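Local structure of interpain A (Prevotella intermedia, 3BB7) at residues Tyr130-Ile135 with Asn158-Trp163; Ile152-Gly157 with Cys189-Glu194. The protein probably hydrolyses peptide bonds as a C10-family cysteine protease, and is present here as a zymogen fragment holding the peptidase domain and part of the prosegment. The protein carries 1 engineered substitution. All blocks are in the same frame, centred on the assembly; numbering follows the deposited sequence.

How the contacts relate
Both contacts lie in the C10 peptidase domain, downstream of helix 116-128. Contact 1 closes a loop from 130-135, just after that helix, to 158-163; the antiparallel hairpin of strands 138-142 and 150-154 lies between them. Contact 2 starts on the second strand of this hairpin, at 152-157, and closes a second loop through helix 176-192 to its last turn at 189-194. The two loops therefore cross, since 152-157 precedes 158-163 while 189-194 follows it. Their centres are about 12 Å apart and they meet directly: R133 NH2 reaches G157 O at 2.8 Å, a probable hydrogen bond, and F156 packs against G134 and Y161.

Contact 1. Residues Tyr130-Ile135 with Asn158-Trp163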
loop_
_atom_site.group_PDB
_atom_site.type_symbol
_atom_site.label_atom_id
_atom_site.label_comp_id
_atom_site.label_asym_id
_atom_site.label_seq_id
_atom_site.Cartn_x
_atom_site.Cartn_y
_atom_site.Cartn_z
ATOM N N TYR A 130 -9.693 -5.388 14.328
ATOM C CA TYR A 130 -9.764 -6.844 14.485
ATOM C C TYR A 130 -8.410 -7.398 14.105
ATOM O O TYR A 130 -7.796 -6.871 13.194
ATOM C CB TYR A 130 -10.865 -7.389 13.557
ATOM C CG TYR A 130 -11.108 -8.881 13.617
ATOM C CD1 TYR A 130 -12.067 -9.418 14.467
ATOM C CD2 TYR A 130 -10.399 -9.754 12.778
ATOM C CE1 TYR A 130 -12.281 -10.793 14.501
ATOM C CE2 TYR A 130 -10.607 -11.113 12.809
ATOM C CZ TYR A 130 -11.560 -11.623 13.662
ATOM O OH TYR A 130 -11.744 -12.993 13.675
ATOM N N PRO A 131 -7.931 -8.429 14.814
ATOM C CA PRO A 131 -8.559 -9.172 15.898
ATOM C C PRO A 131 -8.443 -8.462 17.242
ATOM O O PRO A 131 -7.703 -7.449 17.373
ATOM C CB PRO A 131 -7.759 -10.477 15.912
ATOM C CG PRO A 131 -6.375 -10.016 15.558
ATOM C CD PRO A 131 -6.579 -8.947 14.509
ATOM N N VAL A 132 -9.175 -8.987 18.215
ATOM C CA VAL A 132 -9.041 -8.540 19.602
ATOM C C VAL A 132 -7.649 -8.884 20.153
ATOM O O VAL A 132 -6.965 -8.030 20.705
ATOM C CB VAL A 132 -10.128 -9.130 20.512
ATOM C CG1 VAL A 132 -9.898 -8.692 21.933
ATOM C CG2 VAL A 132 -11.510 -8.729 20.069
ATOM N N ARG A 133 -7.231 -10.133 19.969
ATOM C CA ARG A 133 -5.891 -10.617 20.340
ATOM C C ARG A 133 -5.398 -11.488 19.202
ATOM O O ARG A 133 -6.196 -11.995 18.413
ATOM C CB ARG A 133 -5.922 -11.435 21.667
ATOM C CG ARG A 133 -6.330 -10.617 22.892
ATOM C CD ARG A 133 -6.709 -11.486 24.088
ATOM N NE ARG A 133 -5.643 -12.406 24.468
ATOM C CZ ARG A 133 -5.018 -12.393 25.639
ATOM N NH1 ARG A 133 -5.350 -11.507 26.574
ATOM N NH2 ARG A 133 -4.062 -13.275 25.881
ATOM N N GLY A 134 -4.081 -11.658 19.116
ATOM C CA GLY A 134 -3.525 -12.538 18.103
ATOM C C GLY A 134 -3.447 -13.971 18.620
ATOM O O GLY A 134 -4.127 -14.375 19.589
ATOM N N ILE A 135 -2.588 -14.745 17.962
ATOM C CA ILE A 135 -2.414 -16.168 18.236
ATOM C C ILE A 135 -0.928 -16.479 18.150
ATOM O O ILE A 135 -0.292 -16.153 17.163
ATOM C CB ILE A 135 -3.161 -17.032 17.189
ATOM C CG1 ILE A 135 -4.620 -16.591 17.051
ATOM C CG2 ILE A 135 -3.036 -18.515 17.581
ATOM C CD1 ILE A 135 -5.324 -17.209 15.821
ATOM N N ASN A 158 -0.657 -13.133 23.461
ATOM C CA ASN A 158 -0.859 -12.385 24.703
ATOM C C ASN A 158 -1.050 -10.891 24.499
ATOM O O ASN A 158 -1.033 -10.118 25.470
ATOM C CB ASN A 158 0.268 -12.672 25.683
ATOM C CG ASN A 158 0.202 -14.070 26.244
ATOM O OD1 ASN A 158 -0.821 -14.477 26.780
ATOM N ND2 ASN A 158 1.283 -14.818 26.099
ATOM N N THR A 159 -1.284 -10.476 23.251
ATOM C CA THR A 159 -1.425 -9.066 22.966
ATOM C C THR A 159 -2.870 -8.730 22.640
ATOM O O THR A 159 -3.447 -9.305 21.707
ATOM C CB THR A 159 -0.510 -8.640 21.800
ATOM O OG1 THR A 159 0.838 -8.820 22.207
ATOM C CG2 THR A 159 -0.705 -7.158 21.449
ATOM N N THR A 160 -3.459 -7.812 23.423
ATOM C CA THR A 160 -4.761 -7.257 23.106
ATOM C C THR A 160 -4.500 -5.934 22.391
ATOM O O THR A 160 -4.111 -4.952 23.031
ATOM C CB THR A 160 -5.586 -7.034 24.393
ATOM O OG1 THR A 160 -5.743 -8.298 25.062
ATOM C CG2 THR A 160 -6.950 -6.471 24.066
ATOM N N TYR A 161 -4.688 -5.902 21.071
ATOM C CA TYR A 161 -4.373 -4.693 20.291
ATOM C C TYR A 161 -5.176 -3.501 20.792
ATOM O O TYR A 161 -6.380 -3.591 21.042
ATOM C CB TYR A 161 -4.523 -4.938 18.774
ATOM C CG TYR A 161 -3.577 -6.027 18.368
ATOM C CD1 TYR A 161 -4.032 -7.314 18.151
ATOM C CD2 TYR A 161 -2.192 -5.784 18.280
ATOM C CE1 TYR A 161 -3.135 -8.354 17.874
ATOM C CE2 TYR A 161 -1.304 -6.797 17.981
ATOM C CZ TYR A 161 -1.777 -8.099 17.794
ATOM O OH TYR A 161 -0.872 -9.137 17.551
ATOM N N ASP A 162 -4.504 -2.382 20.996
ATOM C CA ASP A 162 -5.132 -1.236 21.663
ATOM C C ASP A 162 -5.810 -0.330 20.633
ATOM O O ASP A 162 -5.377 0.807 20.390
ATOM C CB ASP A 162 -4.092 -0.503 22.493
ATOM C CG ASP A 162 -4.700 0.559 23.415
ATOM O OD1 ASP A 162 -3.895 1.273 24.051
ATOM O OD2 ASP A 162 -5.950 0.681 23.531
ATOM N N TRP A 163 -6.870 -0.851 20.015
ATOM C CA TRP A 163 -7.564 -0.130 18.933
ATOM C C TRP A 163 -8.018 1.277 19.313
ATOM O O TRP A 163 -7.967 2.187 18.494
ATOM C CB TRP A 163 -8.766 -0.933 18.419
ATOM C CG TRP A 163 -8.377 -2.317 17.972
ATOM C CD1 TRP A 163 -8.704 -3.501 18.560
ATOM C CD2 TRP A 163 -7.475 -2.642 16.904
ATOM N NE1 TRP A 163 -8.162 -4.549 17.865
ATOM C CE2 TRP A 163 -7.366 -4.047 16.858
ATOM C CE3 TRP A 163 -6.783 -1.881 15.954
ATOM C CZ2 TRP A 163 -6.581 -4.713 15.893
ATOM C CZ3 TRP A 163 -5.984 -2.537 15.004
ATOM C CH2 TRP A 163 -5.869 -3.943 14.994
HETATM O O HOH W 1 -8.183 -5.586 21.125
#
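Two irregular loops of the peptidase domain run side by side at the surface here, P131 and V132 bonding through their carbonyl oxygens to W163 and Y161. W163 NE1 donates to the O of P131, which follows a cis peptide bond, at 3.0 Å; the oxygen lies in the indole plane, while the donor stands 41° out of the carbonyl plane. One indole face meets the backbone N of Y130 toward its rim, and the opposite face carries the CB of Y161. V132 O accepts from Y161 N at 3.1 Å, takes a CA-H contact from T160, and receives a water that also donates to Y161 O, tying the loops twice at one carbonyl. These loops flank the hairpin of strands 138-142 and 150-154, one leading into it and the other leaving it. In the conformer modelled here, R133 lies across T160, its CG 3.2 Å from OG1, and its guanidinium, whose NH2 has its polar partner in G157 O, turns one face to N158 C. The Y161 ring turns an edge to P131 O, CD1 at 3.8 Å, and CE1 lies 3.7 Å from G134 N. The Y161 hydroxyl is hydrogen-bonded to H188 ND1 of helix 176-192, which T159 also touches.

Contact 2. Residues Ile152-Gly157 with Cys189-Glu194; sequences ISADFG and CGVASE
Strand 150-154 passes the last turn of helix 176-192 with A154 and V191 nearest, their CA atoms 6.6 Å apart, and the contact between them is made by apolar side chains. V191 points toward the strand and divides its two methyls between three residues. CG1 is anti to the backbone N (chi1 170°) and meets A154 CB at 4.0 Å and, slightly farther away, F156 CZ. CG2, the other branch, lies 3.9 Å from the CG2 methyl of I152 and also comes against the carbonyl oxygen of that residue; the longer CG1 arm of I152 leads away from the helix. F156 advances its ring edge on the helix end, with CZ 3.8 Å from A192 N, which lies near the ring plane, and both CZ and CE1 against A192 CB. A154 CB rests over one face of the same ring, 3.7 Å above the plane and offset toward the rim. Beyond this patch the helix closes with a Schellman motif: E194, at positive phi, sends its N to V191 O at 3.1 Å, and the residue after E194 bonds back to G190 O. S193 OG adds a bond to C189 O. Around the patch, H138 of strand 138-142 touches both F156 and V191, Y218 of helix 208-218 stacks on F156, and C189 packs on helix 116-128.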
loop_
_atom_site.group_PDB
_atom_site.type_symbol
_atom_site.label_atom_id
_atom_site.label_comp_id
_atom_site.label_asym_id
_atom_site.label_seq_id
_atom_site.Cartn_x
_atom_site.Cartn_y
_atom_site.Cartn_z
ATOM N N ILE A 152 13.866 -9.942 17.007
ATOM C CA ILE A 152 12.722 -9.033 16.980
ATOM C C ILE A 152 11.494 -9.941 17.085
ATOM O O ILE A 152 11.186 -10.691 16.164
ATOM C CB ILE A 152 12.698 -8.208 15.678
ATOM C CG1 ILE A 152 13.969 -7.323 15.580
ATOM C CG2 ILE A 152 11.399 -7.389 15.601
ATOM C CD1 ILE A 152 14.249 -6.808 14.166
ATOM N N SER A 153 10.806 -9.879 18.229
ATOM C CA SER A 153 9.783 -10.868 18.574
ATOM C C SER A 153 8.416 -10.238 18.766
ATOM O O SER A 153 8.312 -9.080 19.174
ATOM C CB SER A 153 10.189 -11.581 19.867
ATOM O OG SER A 153 11.439 -12.225 19.672
ATOM N N ALA A 154 7.375 -11.033 18.520
ATOM C CA ALA A 154 6.013 -10.623 18.782
ATOM C C ALA A 154 5.279 -11.760 19.498
ATOM O O ALA A 154 5.289 -12.911 19.025
ATOM C CB ALA A 154 5.342 -10.340 17.465
ATOM N N ASP A 155 4.664 -11.451 20.634
ATOM C CA ASP A 155 3.812 -12.419 21.334
ATOM C C ASP A 155 2.370 -12.083 21.013
ATOM O O ASP A 155 1.666 -11.407 21.783
ATOM C CB ASP A 155 4.067 -12.348 22.839
ATOM C CG ASP A 155 3.250 -13.368 23.610
ATOM O OD1 ASP A 155 2.473 -14.132 22.964
ATOM O OD2 ASP A 155 3.377 -13.380 24.868
ATOM N N PHE A 156 1.924 -12.518 19.832
ATOM C CA PHE A 156 0.573 -12.188 19.359
ATOM C C PHE A 156 -0.505 -12.684 20.330
ATOM O O PHE A 156 -1.516 -11.990 20.590
ATOM C CB PHE A 156 0.294 -12.770 17.961
ATOM C CG PHE A 156 1.364 -12.499 16.927
ATOM C CD1 PHE A 156 1.286 -11.398 16.074
ATOM C CD2 PHE A 156 2.397 -13.414 16.732
ATOM C CE1 PHE A 156 2.221 -11.193 15.082
ATOM C CE2 PHE A 156 3.394 -13.194 15.756
ATOM C CZ PHE A 156 3.298 -12.082 14.931
ATOM N N GLY A 157 -0.326 -13.917 20.828
ATOM C CA GLY A 157 -1.394 -14.561 21.611
ATOM C C GLY A 157 -1.646 -13.863 22.937
ATOM O O GLY A 157 -2.749 -13.965 23.496
ATOM N N CYS A 189 2.748 -6.781 12.726
ATOM C CA CYS A 189 2.486 -6.998 11.283
ATOM C C CYS A 189 3.770 -7.345 10.556
ATOM O O CYS A 189 3.745 -8.195 9.634
ATOM C CB CYS A 189 1.836 -5.774 10.652
ATOM S SG CYS A 189 0.116 -5.546 11.179
ATOM N N GLY A 190 4.878 -6.690 10.926
ATOM C CA GLY A 190 6.169 -7.034 10.294
ATOM C C GLY A 190 6.623 -8.449 10.638
ATOM O O GLY A 190 7.003 -9.238 9.747
ATOM N N VAL A 191 6.657 -8.783 11.930
ATOM C CA VAL A 191 7.118 -10.118 12.341
ATOM C C VAL A 191 6.238 -11.204 11.689
ATOM O O VAL A 191 6.737 -12.217 11.188
ATOM C CB VAL A 191 7.121 -10.241 13.867
ATOM C CG1 VAL A 191 7.355 -11.697 14.291
ATOM C CG2 VAL A 191 8.196 -9.292 14.450
ATOM N N ALA A 192 4.923 -10.993 11.683
ATOM C CA ALA A 192 3.985 -11.939 11.030
ATOM C C ALA A 192 4.283 -12.141 9.543
ATOM O O ALA A 192 4.037 -13.231 9.005
ATOM C CB ALA A 192 2.575 -11.488 11.196
ATOM N N SER A 193 4.838 -11.114 8.895
ATOM C CA SER A 193 5.119 -11.133 7.470
ATOM C C SER A 193 6.530 -11.561 7.161
ATOM O O SER A 193 6.968 -11.461 6.006
ATOM C CB SER A 193 4.854 -9.753 6.883
ATOM O OG SER A 193 3.468 -9.419 7.019
ATOM N N GLU A 194 7.248 -12.063 8.182
ATOM C CA GLU A 194 8.671 -12.461 8.016
ATOM C C GLU A 194 9.529 -11.315 7.469
ATOM O O GLU A 194 10.401 -11.511 6.601
ATOM C CB GLU A 194 8.802 -13.698 7.136
ATOM C CG GLU A 194 10.058 -14.522 7.357
ATOM C CD GLU A 194 10.148 -15.144 8.745
ATOM O OE1 GLU A 194 11.277 -15.552 9.120
ATOM O OE2 GLU A 194 9.114 -15.225 9.440
#